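Local coordinates for putative S-adenosylmethionine-dependent methyltransferase (Bacteroides thetaiotaomicron, PDB 1WYZ), which probably acts as a methyltransferase that uses S-adenosylmethionine as methyl donor, within the RsmI-like family, at the interface of chains A and B. Sequence-based numbering; all coordinates share one arbitrary frame. Chains: chain A/B, putative S-adenosylmethionine-dependent methyltransferase.

The interface of chains A and B. Residues chain A 19-20, 119-121, 126; chain B 22, 117-119.
Over one face of the A:Pro121 ring, displaced towards its CA-CB side, comes methyl CG2 of B:Val119, with A:Pro121 CB the nearest ring atom at 3.6 Å. In this RsmI-like, putative methyltransferase the patch is part of a two-fold symmetric interface between identical chains, so each contact recurs with the chains exchanged, although the structure alone does not prove that the dimer is biological. B:Pro117, at the end of strand 115-117, turns its CB-CG edge to A:Leu126. Methyl CD2 and the carbonyl O of A:Leu126 straddle that edge on opposite sides of the ring plane, the O 3.7 Å from B:Pro117 CB. B:Pro22 also presents its CB-CG edge, its faces turned away from the end of helix 17-20; A:Gln19 O lies near the ring plane, 3.9 Å from B:Pro22 CG.

B:Val119 projects into chain A with its two methyls divided. B:Val119 CG1, anti to the backbone N (chi1 174°), faces carbonyls, with A:Val20 O at 3.6 Å and A:Gly120 O a little farther. B:Val119 CG2 enters an apolar pocket formed by A:Pro121, A:Leu126 CD1 and A:Val20 CG1, the last at 3.9 Å. The side chains of A:Val20 and A:Leu126 each run at a slant to that of B:Val119. On A:Leu126 the methyl branches split similarly: CD1 turns to B:Val119, while A:Leu126 CD2 sits 3.6 Å from B:Pro117 O. Replacing B:Val119 with an alanine would remove both methyls and would probably leave A:Pro121 CB, A:Val20 CG1 and A:Leu126 CD1 without this apolar partner, opening a gap where CG2 had been.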
loop_
_atom_site.group_PDB
_atom_site.type_symbol
_atom_site.label_atom_id
_atom_site.label_comp_id
_atom_site.label_asym_id
_atom_site.label_seq_id
_atom_site.Cartn_x
_atom_site.Cartn_y
_atom_site.Cartn_z
ATOM N N GLN A 19 15.503 7.547 2.389
ATOM C CA GLN A 19 14.425 8.398 1.898
ATOM C C GLN A 19 13.111 7.615 1.845
ATOM O O GLN A 19 12.021 8.192 1.891
ATOM C CB GLN A 19 14.764 8.912 0.497
ATOM C CG GLN A 19 13.825 9.979 -0.065
ATOM C CD GLN A 19 13.756 9.947 -1.595
ATOM O OE1 GLN A 19 14.782 9.944 -2.281
ATOM N NE2 GLN A 19 12.540 9.922 -2.131
ATOM N N VAL A 20 13.214 6.292 1.770
ATOM C CA VAL A 20 12.019 5.473 1.660
ATOM C C VAL A 20 11.884 4.282 2.612
ATOM O O VAL A 20 10.882 3.569 2.562
ATOM C CB VAL A 20 11.873 4.988 0.211
ATOM C CG1 VAL A 20 11.740 6.200 -0.726
ATOM C CG2 VAL A 20 13.084 4.139 -0.176
ATOM N N VAL A 119 7.391 -1.456 6.973
ATOM C CA VAL A 119 7.016 -0.352 6.100
ATOM C C VAL A 119 8.002 -0.096 4.961
ATOM O O VAL A 119 9.216 -0.129 5.138
ATOM C CB VAL A 119 6.826 0.944 6.905
ATOM C CG1 VAL A 119 6.411 2.071 5.980
ATOM C CG2 VAL A 119 5.770 0.740 7.974
ATOM N N GLY A 120 7.460 0.161 3.782
ATOM C CA GLY A 120 8.314 0.411 2.646
ATOM C C GLY A 120 7.581 1.196 1.586
ATOM O O GLY A 120 6.366 1.382 1.675
ATOM N N PRO A 121 8.294 1.680 0.567
ATOM C CA PRO A 121 7.569 2.433 -0.446
ATOM C C PRO A 121 6.703 1.483 -1.270
ATOM O O PRO A 121 7.126 0.376 -1.615
ATOM C CB PRO A 121 8.692 3.073 -1.255
ATOM C CG PRO A 121 9.728 1.996 -1.265
ATOM C CD PRO A 121 9.701 1.480 0.179
ATOM N N LEU A 126 1.241 5.101 -2.605
ATOM C CA LEU A 126 1.805 6.424 -2.837
ATOM C C LEU A 126 1.035 7.084 -3.984
ATOM O O LEU A 126 0.725 8.284 -3.931
ATOM C CB LEU A 126 3.297 6.319 -3.178
ATOM C CG LEU A 126 4.197 6.049 -1.961
ATOM C CD1 LEU A 126 5.611 5.656 -2.397
ATOM C CD2 LEU A 126 4.225 7.293 -1.060
ATOM N N PRO B 22 10.329 6.870 7.602
ATOM C CA PRO B 22 11.759 7.042 7.322
ATOM C C PRO B 22 12.242 8.461 7.655
ATOM O O PRO B 22 11.535 9.442 7.429
ATOM C CB PRO B 22 11.866 6.691 5.832
ATOM C CG PRO B 22 10.490 6.995 5.287
ATOM C CD PRO B 22 9.591 6.474 6.389
ATOM N N PRO B 117 4.148 12.544 -2.663
ATOM C CA PRO B 117 3.809 11.675 -1.533
ATOM C C PRO B 117 5.020 11.071 -0.826
ATOM O O PRO B 117 5.877 10.470 -1.480
ATOM C CB PRO B 117 2.952 10.599 -2.186
ATOM C CG PRO B 117 3.685 10.402 -3.499
ATOM C CD PRO B 117 3.943 11.840 -3.944
ATOM N N LEU B 118 5.098 11.227 0.496
ATOM C CA LEU B 118 6.208 10.643 1.245
ATOM C C LEU B 118 5.818 9.267 1.798
ATOM O O LEU B 118 4.665 9.027 2.155
ATOM C CB LEU B 118 6.662 11.577 2.377
ATOM C CG LEU B 118 7.366 12.886 1.949
ATOM C CD1 LEU B 118 8.338 13.338 3.047
ATOM C CD2 LEU B 118 8.153 12.684 0.637
ATOM N N VAL B 119 6.780 8.358 1.861
ATOM C CA VAL B 119 6.529 6.998 2.336
ATOM C C VAL B 119 6.060 6.912 3.769
ATOM O O VAL B 119 6.487 7.688 4.612
ATOM C CB VAL B 119 7.779 6.145 2.232
ATOM C CG1 VAL B 119 7.541 4.809 2.865
ATOM C CG2 VAL B 119 8.167 6.003 0.776
#